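Local atomic coordinates of protein adenylyltransferase (Bartonella henselae str. Houston-1, PDB entry 5NH2), a protein that transfers adenosine 5'-monophosphate from ATP to tyrosine or threonine residues of host target proteins as a virulence factor of Bartonella, using its Fic domain. Residues E139-F144 / P201-F206; L180-R185 / R230-R235; I215-E220 / I268-H273. One frame throughout, in Å; residues are numbered along the deposited sequence.

Interaction 1 of 3, residues E139-F144 / P201-F206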
loop_
_atom_site.group_PDB
_atom_site.type_symbol
_atom_site.label_atom_id
_atom_site.label_comp_id
_atom_site.label_asym_id
_atom_site.label_seq_id
_atom_site.Cartn_x
_atom_site.Cartn_y
_atom_site.Cartn_z
ATOM N N GLU A 139 -8.492 -5.175 -15.486
ATOM C CA GLU A 139 -7.160 -5.660 -15.878
ATOM C C GLU A 139 -6.152 -5.618 -14.707
ATOM O O GLU A 139 -5.484 -6.626 -14.365
ATOM C CB GLU A 139 -6.665 -4.827 -17.066
ATOM C CG GLU A 139 -7.458 -5.036 -18.330
ATOM C CD GLU A 139 -7.225 -6.401 -18.999
ATOM O OE1 GLU A 139 -8.085 -6.785 -19.803
ATOM O OE2 GLU A 139 -6.202 -7.089 -18.759
ATOM N N ALA A 140 -6.023 -4.444 -14.088
ATOM C CA ALA A 140 -5.086 -4.255 -12.992
ATOM C C ALA A 140 -5.257 -5.320 -11.912
ATOM O O ALA A 140 -4.269 -5.816 -11.371
ATOM C CB ALA A 140 -5.282 -2.862 -12.409
ATOM N N ILE A 141 -6.502 -5.716 -11.616
ATOM C CA ILE A 141 -6.742 -6.669 -10.529
ATOM C C ILE A 141 -6.071 -8.020 -10.826
ATOM O O ILE A 141 -5.343 -8.565 -9.989
ATOM C CB ILE A 141 -8.260 -6.804 -10.261
ATOM C CG1 ILE A 141 -8.770 -5.613 -9.436
ATOM C CG2 ILE A 141 -8.546 -8.020 -9.408
ATOM C CD1 ILE A 141 -10.207 -5.207 -9.653
ATOM N N GLU A 142 -6.267 -8.557 -12.037
ATOM C CA GLU A 142 -5.578 -9.784 -12.438
ATOM C C GLU A 142 -4.063 -9.680 -12.255
ATOM O O GLU A 142 -3.449 -10.573 -11.644
ATOM C CB GLU A 142 -5.931 -10.151 -13.892
ATOM C CG GLU A 142 -7.408 -10.449 -14.099
ATOM C CD GLU A 142 -7.723 -10.851 -15.537
ATOM O OE1 GLU A 142 -8.898 -10.687 -15.939
ATOM O OE2 GLU A 142 -6.806 -11.334 -16.251
ATOM N N LEU A 143 -3.430 -8.599 -12.771
ATOM C CA LEU A 143 -1.974 -8.448 -12.519
ATOM C C LEU A 143 -1.631 -8.300 -11.027
ATOM O O LEU A 143 -0.585 -8.778 -10.567
ATOM C CB LEU A 143 -1.403 -7.267 -13.297
ATOM C CG LEU A 143 -1.579 -7.568 -14.787
ATOM C CD1 LEU A 143 -1.402 -6.320 -15.520
ATOM C CD2 LEU A 143 -0.552 -8.576 -15.228
ATOM N N PHE A 144 -2.491 -7.653 -10.248
ATOM C CA PHE A 144 -2.168 -7.434 -8.849
ATOM C C PHE A 144 -2.265 -8.744 -8.056
ATOM O O PHE A 144 -1.397 -9.036 -7.225
ATOM C CB PHE A 144 -3.100 -6.352 -8.290
ATOM C CG PHE A 144 -2.834 -5.949 -6.810
ATOM C CD1 PHE A 144 -2.098 -4.825 -6.505
ATOM C CD2 PHE A 144 -3.411 -6.647 -5.773
ATOM C CE1 PHE A 144 -1.875 -4.408 -5.164
ATOM C CE2 PHE A 144 -3.191 -6.261 -4.446
ATOM C CZ PHE A 144 -2.419 -5.128 -4.143
ATOM N N PRO A 201 -14.413 -8.820 -3.056
ATOM C CA PRO A 201 -13.768 -7.895 -2.104
ATOM C C PRO A 201 -12.655 -7.079 -2.741
ATOM O O PRO A 201 -12.594 -5.874 -2.506
ATOM C CB PRO A 201 -13.264 -8.829 -0.991
ATOM C CG PRO A 201 -14.165 -10.017 -1.061
ATOM C CD PRO A 201 -14.447 -10.207 -2.526
ATOM N N MET A 202 -11.809 -7.696 -3.578
ATOM C CA MET A 202 -10.741 -6.963 -4.258
ATOM C C MET A 202 -11.276 -5.947 -5.278
ATOM O O MET A 202 -10.800 -4.798 -5.331
ATOM C CB MET A 202 -9.773 -7.925 -4.939
ATOM C CG MET A 202 -8.488 -7.181 -5.386
ATOM S SD MET A 202 -7.349 -6.610 -4.050
ATOM C CE MET A 202 -6.618 -8.206 -3.585
ATOM N N GLN A 203 -12.262 -6.342 -6.090
ATOM C CA GLN A 203 -12.914 -5.380 -6.983
ATOM C C GLN A 203 -13.508 -4.179 -6.212
ATOM O O GLN A 203 -13.416 -3.031 -6.671
ATOM C CB GLN A 203 -14.012 -6.099 -7.811
ATOM C CG GLN A 203 -13.518 -7.154 -8.836
ATOM C CD GLN A 203 -14.601 -8.221 -9.183
ATOM O OE1 GLN A 203 -15.651 -8.266 -8.548
ATOM N NE2 GLN A 203 -14.335 -9.070 -10.194
ATOM N N HIS A 204 -14.127 -4.424 -5.044
ATOM C CA HIS A 204 -14.706 -3.354 -4.222
ATOM C C HIS A 204 -13.611 -2.450 -3.637
ATOM O O HIS A 204 -13.721 -1.203 -3.675
ATOM C CB HIS A 204 -15.573 -3.989 -3.125
ATOM C CG HIS A 204 -16.241 -3.007 -2.208
ATOM N ND1 HIS A 204 -16.760 -3.370 -0.979
ATOM C CD2 HIS A 204 -16.488 -1.677 -2.340
ATOM C CE1 HIS A 204 -17.285 -2.307 -0.387
ATOM N NE2 HIS A 204 -17.128 -1.267 -1.190
ATOM N N LEU A 205 -12.512 -3.073 -3.174
ATOM C CA LEU A 205 -11.312 -2.342 -2.786
ATOM C C LEU A 205 -10.856 -1.374 -3.888
ATOM O O LEU A 205 -10.732 -0.166 -3.634
ATOM C CB LEU A 205 -10.195 -3.334 -2.426
ATOM C CG LEU A 205 -8.948 -2.777 -1.705
ATOM C CD1 LEU A 205 -8.292 -3.857 -0.869
ATOM C CD2 LEU A 205 -7.942 -2.245 -2.649
ATOM N N PHE A 206 -10.573 -1.890 -5.111
ATOM C CA PHE A 206 -10.097 -1.030 -6.218
ATOM C C PHE A 206 -11.123 0.058 -6.578
ATOM O O PHE A 206 -10.734 1.167 -6.991
ATOM C CB PHE A 206 -9.765 -1.859 -7.486
ATOM C CG PHE A 206 -8.318 -2.411 -7.544
ATOM C CD1 PHE A 206 -7.813 -3.276 -6.539
ATOM C CD2 PHE A 206 -7.495 -2.125 -8.639
ATOM C CE1 PHE A 206 -6.513 -3.792 -6.617
ATOM C CE2 PHE A 206 -6.164 -2.621 -8.731
ATOM C CZ PHE A 206 -5.674 -3.441 -7.726
#

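Interaction 2 of 3, residues L180-R185 / R230-R235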
loop_
_atom_site.group_PDB
_atom_site.type_symbol
_atom_site.label_atom_id
_atom_site.label_comp_id
_atom_site.label_asym_id
_atom_site.label_seq_id
_atom_site.Cartn_x
_atom_site.Cartn_y
_atom_site.Cartn_z
ATOM N N LEU A 180 -5.950 4.777 1.666
ATOM C CA LEU A 180 -7.306 4.755 2.194
ATOM C C LEU A 180 -7.730 3.355 2.637
ATOM O O LEU A 180 -8.873 3.189 3.103
ATOM C CB LEU A 180 -8.287 5.296 1.151
ATOM C CG LEU A 180 -7.949 6.695 0.629
ATOM C CD1 LEU A 180 -9.123 7.233 -0.188
ATOM C CD2 LEU A 180 -7.594 7.678 1.740
ATOM N N ILE A 181 -6.825 2.375 2.512
ATOM C CA ILE A 181 -7.103 0.948 2.752
ATOM C C ILE A 181 -6.430 0.544 4.052
ATOM O O ILE A 181 -5.213 0.695 4.166
ATOM C CB ILE A 181 -6.559 0.079 1.604
ATOM C CG1 ILE A 181 -7.335 0.361 0.316
ATOM C CG2 ILE A 181 -6.547 -1.434 1.991
ATOM C CD1 ILE A 181 -8.821 0.278 0.511
ATOM N N THR A 182 -7.189 -0.009 5.005
ATOM C CA THR A 182 -6.627 -0.524 6.263
ATOM C C THR A 182 -5.965 -1.911 6.101
ATOM O O THR A 182 -6.261 -2.679 5.179
ATOM C CB THR A 182 -7.695 -0.657 7.362
ATOM O OG1 THR A 182 -8.630 -1.696 7.007
ATOM C CG2 THR A 182 -8.423 0.662 7.657
ATOM N N LYS A 183 -5.091 -2.235 7.061
ATOM C CA LYS A 183 -4.392 -3.508 7.058
ATOM C C LYS A 183 -5.381 -4.676 7.071
ATOM O O LYS A 183 -5.209 -5.680 6.352
ATOM C CB LYS A 183 -3.438 -3.559 8.259
ATOM C CG LYS A 183 -2.484 -4.819 8.268
ATOM C CD LYS A 183 -1.196 -4.608 9.123
ATOM C CE LYS A 183 -0.717 -5.913 9.711
ATOM N NZ LYS A 183 0.030 -6.777 8.748
ATOM N N GLU A 184 -6.436 -4.531 7.854
ATOM C CA GLU A 184 -7.513 -5.512 7.904
ATOM C C GLU A 184 -8.159 -5.741 6.533
ATOM O O GLU A 184 -8.327 -6.895 6.099
ATOM C CB GLU A 184 -8.557 -5.042 8.920
ATOM C CG GLU A 184 -9.797 -5.935 9.004
ATOM C CD GLU A 184 -9.492 -7.315 9.607
ATOM O OE1 GLU A 184 -8.378 -7.534 10.156
ATOM O OE2 GLU A 184 -10.387 -8.185 9.533
ATOM N N ARG A 185 -8.585 -4.657 5.864
ATOM C CA ARG A 185 -9.316 -4.808 4.600
ATOM C C ARG A 185 -8.421 -5.427 3.524
ATOM O O ARG A 185 -8.855 -6.339 2.808
ATOM C CB ARG A 185 -9.883 -3.458 4.131
ATOM C CG ARG A 185 -10.602 -3.530 2.748
ATOM C CD ARG A 185 -11.082 -2.163 2.217
ATOM N NE ARG A 185 -12.120 -2.334 1.195
ATOM C CZ ARG A 185 -12.773 -1.348 0.557
ATOM N NH1 ARG A 185 -12.504 -0.057 0.789
ATOM N NH2 ARG A 185 -13.700 -1.660 -0.346
ATOM N N ARG A 230 -8.101 8.071 16.612
ATOM C CA ARG A 230 -8.577 6.693 16.572
ATOM C C ARG A 230 -7.827 5.921 15.501
ATOM O O ARG A 230 -7.706 6.392 14.372
ATOM C CB ARG A 230 -10.076 6.630 16.295
ATOM C CG ARG A 230 -10.808 5.759 17.299
ATOM C CD ARG A 230 -12.319 5.728 17.088
ATOM N NE ARG A 230 -12.985 4.884 18.089
ATOM C CZ ARG A 230 -14.123 4.216 17.880
ATOM N NH1 ARG A 230 -14.719 4.272 16.698
ATOM N NH2 ARG A 230 -14.660 3.472 18.844
ATOM N N ASN A 231 -7.342 4.732 15.858
ATOM C CA ASN A 231 -6.604 3.857 14.949
ATOM C C ASN A 231 -7.538 2.786 14.397
ATOM O O ASN A 231 -7.980 1.905 15.131
ATOM C CB ASN A 231 -5.433 3.192 15.661
ATOM C CG ASN A 231 -4.494 2.489 14.685
ATOM O OD1 ASN A 231 -4.938 1.807 13.763
ATOM N ND2 ASN A 231 -3.188 2.689 14.858
ATOM N N VAL A 232 -7.834 2.857 13.107
ATOM C CA VAL A 232 -8.711 1.892 12.455
ATOM C C VAL A 232 -7.955 0.845 11.644
ATOM O O VAL A 232 -8.571 0.153 10.815
ATOM C CB VAL A 232 -9.751 2.598 11.583
ATOM C CG1 VAL A 232 -10.862 3.154 12.464
ATOM C CG2 VAL A 232 -9.075 3.663 10.749
ATOM N N ASN A 233 -6.626 0.792 11.757
ATOM C CA ASN A 233 -5.848 -0.090 10.882
ATOM C C ASN A 233 -6.272 -1.560 11.011
ATOM O O ASN A 233 -6.123 -2.341 10.053
ATOM C CB ASN A 233 -4.349 0.101 11.173
ATOM C CG ASN A 233 -3.462 -0.458 10.050
ATOM O OD1 ASN A 233 -3.853 -0.491 8.864
ATOM N ND2 ASN A 233 -2.267 -0.923 10.422
ATOM N N ASP A 234 -6.846 -1.942 12.162
ATOM C CA ASP A 234 -7.331 -3.288 12.455
ATOM C C ASP A 234 -8.825 -3.517 12.145
ATOM O O ASP A 234 -9.330 -4.603 12.428
ATOM C CB ASP A 234 -7.062 -3.620 13.915
ATOM C CG ASP A 234 -5.612 -3.943 14.158
ATOM O OD1 ASP A 234 -5.279 -5.145 14.222
ATOM O OD2 ASP A 234 -4.799 -3.004 14.264
ATOM N N ARG A 235 -9.531 -2.547 11.576
ATOM C CA ARG A 235 -10.950 -2.688 11.277
ATOM C C ARG A 235 -11.230 -2.570 9.769
ATOM O O ARG A 235 -10.543 -1.831 9.041
ATOM C CB ARG A 235 -11.768 -1.623 12.029
ATOM C CG ARG A 235 -11.659 -1.739 13.514
ATOM C CD ARG A 235 -12.494 -2.893 13.946
ATOM N NE ARG A 235 -12.668 -3.012 15.397
ATOM C CZ ARG A 235 -13.297 -2.125 16.177
ATOM N NH1 ARG A 235 -13.809 -0.985 15.677
ATOM N NH2 ARG A 235 -13.397 -2.376 17.476
#

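Interaction 3 of 3, residues I215-E220 / I268-H273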
loop_
_atom_site.group_PDB
_atom_site.type_symbol
_atom_site.label_atom_id
_atom_site.label_comp_id
_atom_site.label_asym_id
_atom_site.label_seq_id
_atom_site.Cartn_x
_atom_site.Cartn_y
_atom_site.Cartn_z
ATOM N N ILE A 215 -13.252 8.390 -3.096
ATOM C CA ILE A 215 -12.002 8.819 -2.472
ATOM C C ILE A 215 -12.235 10.022 -1.558
ATOM O O ILE A 215 -11.640 10.117 -0.474
ATOM C CB ILE A 215 -10.967 9.112 -3.570
ATOM C CG1 ILE A 215 -10.579 7.796 -4.265
ATOM C CG2 ILE A 215 -9.737 9.852 -3.003
ATOM C CD1 ILE A 215 -9.709 7.974 -5.433
ATOM N N ARG A 216 -13.106 10.954 -1.977
ATOM C CA ARG A 216 -13.395 12.116 -1.131
ATOM C C ARG A 216 -13.960 11.675 0.215
ATOM O O ARG A 216 -13.600 12.233 1.260
ATOM C CB ARG A 216 -14.420 13.055 -1.788
ATOM C CG ARG A 216 -14.108 13.730 -3.087
ATOM C CD ARG A 216 -15.098 14.941 -3.334
ATOM N NE ARG A 216 -16.413 14.592 -3.912
ATOM C CZ ARG A 216 -17.521 14.291 -3.214
ATOM N NH1 ARG A 216 -17.507 14.283 -1.887
ATOM N NH2 ARG A 216 -18.660 13.994 -3.837
ATOM N N LEU A 217 -14.884 10.691 0.184
ATOM C CA LEU A 217 -15.589 10.226 1.370
ATOM C C LEU A 217 -14.638 9.552 2.342
ATOM O O LEU A 217 -14.675 9.829 3.554
ATOM C CB LEU A 217 -16.694 9.252 0.960
ATOM C CG LEU A 217 -17.774 9.826 0.049
ATOM C CD1 LEU A 217 -18.787 8.759 -0.306
ATOM C CD2 LEU A 217 -18.445 11.065 0.654
ATOM N N LEU A 218 -13.762 8.675 1.820
ATOM C CA LEU A 218 -12.845 7.960 2.700
ATOM C C LEU A 218 -11.743 8.877 3.206
ATOM O O LEU A 218 -11.281 8.725 4.342
ATOM C CB LEU A 218 -12.234 6.769 1.979
ATOM C CG LEU A 218 -13.122 5.567 1.877
ATOM C CD1 LEU A 218 -12.508 4.621 0.856
ATOM C CD2 LEU A 218 -13.213 4.888 3.237
ATOM N N LYS A 219 -11.284 9.801 2.361
ATOM C CA LYS A 219 -10.383 10.869 2.818
ATOM C C LYS A 219 -10.941 11.641 4.028
ATOM O O LYS A 219 -10.245 11.836 5.045
ATOM C CB LYS A 219 -10.107 11.837 1.674
ATOM C CG LYS A 219 -9.023 11.377 0.738
ATOM C CD LYS A 219 -8.602 12.533 -0.163
ATOM C CE LYS A 219 -7.488 12.120 -1.115
ATOM N NZ LYS A 219 -6.853 13.288 -1.794
ATOM N N GLU A 220 -12.194 12.101 3.930
ATOM C CA GLU A 220 -12.785 12.776 5.081
ATOM C C GLU A 220 -12.833 11.858 6.282
ATOM O O GLU A 220 -12.451 12.266 7.387
ATOM C CB GLU A 220 -14.180 13.267 4.753
ATOM C CG GLU A 220 -14.901 13.901 5.871
ATOM C CD GLU A 220 -16.323 14.223 5.479
ATOM O OE1 GLU A 220 -16.555 15.337 4.966
ATOM O OE2 GLU A 220 -17.202 13.347 5.642
ATOM N N ILE A 268 -18.902 3.719 4.869
ATOM C CA ILE A 268 -19.021 5.143 4.535
ATOM C C ILE A 268 -20.015 5.307 3.394
ATOM O O ILE A 268 -20.043 4.502 2.456
ATOM C CB ILE A 268 -17.661 5.782 4.164
ATOM C CG1 ILE A 268 -16.557 5.384 5.152
ATOM C CG2 ILE A 268 -17.770 7.330 4.114
ATOM C CD1 ILE A 268 -16.934 5.561 6.561
ATOM N N GLY A 269 -20.837 6.366 3.464
ATOM C CA GLY A 269 -21.764 6.686 2.396
ATOM C C GLY A 269 -21.905 8.175 2.238
ATOM O O GLY A 269 -21.446 8.968 3.074
ATOM N N ASN A 270 -22.541 8.568 1.137
ATOM C CA ASN A 270 -22.700 9.969 0.791
ATOM C C ASN A 270 -23.858 10.562 1.585
ATOM O O ASN A 270 -24.909 9.929 1.693
ATOM C CB ASN A 270 -22.965 10.079 -0.704
ATOM C CG ASN A 270 -22.767 11.468 -1.230
ATOM O OD1 ASN A 270 -23.416 12.419 -0.786
ATOM N ND2 ASN A 270 -21.849 11.602 -2.187
ATOM N N ILE A 271 -23.681 11.774 2.133
ATOM C CA ILE A 271 -24.752 12.392 2.935
ATOM C C ILE A 271 -26.009 12.643 2.099
ATOM O O ILE A 271 -27.130 12.495 2.601
ATOM C CB ILE A 271 -24.277 13.700 3.590
ATOM C CG1 ILE A 271 -23.780 14.633 2.511
ATOM C CG2 ILE A 271 -23.173 13.453 4.582
ATOM C CD1 ILE A 271 -23.247 15.841 3.059
ATOM N N ASP A 272 -25.849 13.049 0.823
ATOM C CA ASP A 272 -27.009 13.296 -0.040
ATOM C C ASP A 272 -27.823 12.039 -0.304
ATOM O O ASP A 272 -28.897 12.136 -0.916
ATOM C CB ASP A 272 -26.638 13.865 -1.425
ATOM C CG ASP A 272 -25.595 14.961 -1.379
ATOM O OD1 ASP A 272 -24.505 14.741 -1.950
ATOM O OD2 ASP A 272 -25.860 16.045 -0.823
ATOM N N HIS A 273 -27.323 10.863 0.068
ATOM C CA HIS A 273 -28.091 9.636 -0.113
ATOM C C HIS A 273 -28.922 9.270 1.115
ATOM O O HIS A 273 -29.712 8.313 1.058
ATOM C CB HIS A 273 -27.155 8.482 -0.497
ATOM C CG HIS A 273 -26.445 8.694 -1.804
ATOM N ND1 HIS A 273 -25.376 7.923 -2.209
ATOM C CD2 HIS A 273 -26.652 9.594 -2.795
ATOM C CE1 HIS A 273 -24.956 8.336 -3.392
ATOM N NE2 HIS A 273 -25.715 9.347 -3.772
#

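Interaction 1 of 3, residues E139-F144 / P201-F206
Ile141, Ala140 and Phe144 on one helix meet Phe206, Met202 and Gln203 on another, an apolar helix-helix contact inside the all-helical core of the Fic (Fido) domain. The two short axes cross at 120° and approach to 10.5 Å, and the gap is filled mainly by side chains. Ile141 is central: its CG1 sits over the middle of the Phe206 ring, a CH-pi contact with CG1 3.7 Å from the ring centroid. The chi1 of -79° turns CG1 anti to the carbonyl carbon and over that face, while CG2 reaches Met202 CG at 4.1 Å and CD1 rests on CA and CG of Gln203 at the more exposed margin. Phe206 then presents its edge to Phe144 in a T-shaped pair, with planes at 81° and centroids 5.5 Å apart. Ala140 CB closes on the same Phe206 ring, 3.8 Å from CE2. Bent at chi2, Met202 brings SD obliquely to the Phe144 ring in a Met-aromatic contact; the bend at chi3 carries CE to CE2. Farther out, Phe165 makes a second edge-to-face pair with Phe144, Met186 of helix 183-196 packs on it, and Leu176 touches Phe206. Helix 133-150 runs on toward the ATP-binding residues Glu155 to Arg159, and the side chain of Phe144 lies about 7 Å from Gly158, which places the aromatic cluster close to the nucleotide-binding loop. At the Phe144 end, Phe206 CZ stands 3.9 Å from Phe144 CG, while Met202 CE meets Phe144 CE2 at 4.0 Å.

Interaction 2 of 3, residues L180-R185 / R230-R235
Thr182 is set against the backbone of the turn Val232 to Arg235, where it caps a helix and binds a loop at once. Its CB is 3.5 Å from both Asn233 O and Arg235 O. Of its branches, CG2 lies beside the backbone N and meets Val232 O at 3.2 Å. OG1, placed between the backbone N and the carbonyl carbon (chi1 68°), donates to Arg235 O over 2.8 Å and accepts from Arg185 N, the N-cap bond of helix 183-196. Two bonds thus grip this hydroxyl and fix its rotation. The next two amides at the helix start are taken up by the loop. Lys183 N gives its hydrogen to Asn233 OD1 at 2.8 Å, from well above the plane of that carboxamide, and Glu184 N reaches Asn233 O at 3.1 Å with an N-H...O angle of 160°. Asn233 therefore serves the helix with both of its oxygens. A type I turn from Val232 to Arg235, and an Asx turn in which Asn231 OD1 accepts from Asn233 N, hold the loop in shape. Glu184 lays its CB against Asp234 C, 3.6 Å away. Asn233 ND2 also bonds to Ala33 O of the neighbouring antitoxin-homologue chain, which packs on Lys183 as well. The contact ties the first turn of helix 183-196 to the connection between helix 212-227 and strand 237-239, with Met222 of that helix and Val237 of that strand both touching Thr182.

Interaction 3 of 3, residues I215-E220 / I268-H273
Leu217 and Leu218 of helix 212-227 pack against Ile268, on a strand of the mixed five-stranded sheet that belongs to the intracellular delivery domain of the OB clan. Helix and strand run at 126° to each other, and their short axes come within 8.5 Å. The CB of Ile268 points toward the helix, and its branches part between two leucines: CG2 meets Leu217 CB at 3.8 Å, and CG1 meets Leu218 CD2 at 3.9 Å. With CG2 anti to the backbone N and CG1 anti to the carbonyl carbon (chi1 -46°), each branch finds its own partner. Leu217 reaches on to the next residues, its CD1 4.0 Å from Asn270 N and almost as close to Gly269 C, so that this methyl touches the main chain of Gly269 and Asn270 directly. Beyond the strand the chain turns into the 3-10 segment 271-273. Here Asn270 OD1 accepts from Asp272 N at 3.0 Å, the N-H arriving in the plane of the carboxamide at a lone pair of OD1, which makes an Asx turn, and Asn270 CB lies over one face of the His273 ring. Arg216 comes near Asn270, its NH2 4.3 Å from ND2, but its charge is met by salt bridges from NH1 to Glu256 and from NH2 to Glu213. Glu220, one helical turn on, accepts with its carboxylate from the backbone N of Glu256 and of Gly257, two bonds that join the helix to the start of strand 257-262. Strand 265-270 is flanked by 237-239 on one side and 257-262 on the other. Val239 touches both Ile268 and Leu218, while Val237 and Leu180 also touch Leu218, so helix 212-227 lies between this sheet and the Fic core.

Interactions 1 and 2 meet where Ile181, just before helix 183-196, packs on helix 200-208: Leu205 CG lies 3.8 Å from Ile181 CD1, and the centres of the two contacts are 18 Å apart. Interaction 2 also reaches interaction 3, Leu180 CD1 lying 3.8 Å from Leu218 CB, with centres 17 Å apart. Interactions 1 and 3 do not touch; their nearest atoms are about 7 Å apart. Segment 180-185 therefore bridges the Fic core and the sheet-bearing part. Only the first two lie near the nucleotide site: the side chain of Phe144 is about 5 Å from that of Arg162, a probable ATP ligand, and that of Lys183 about 9 Å from the bound magnesium ion.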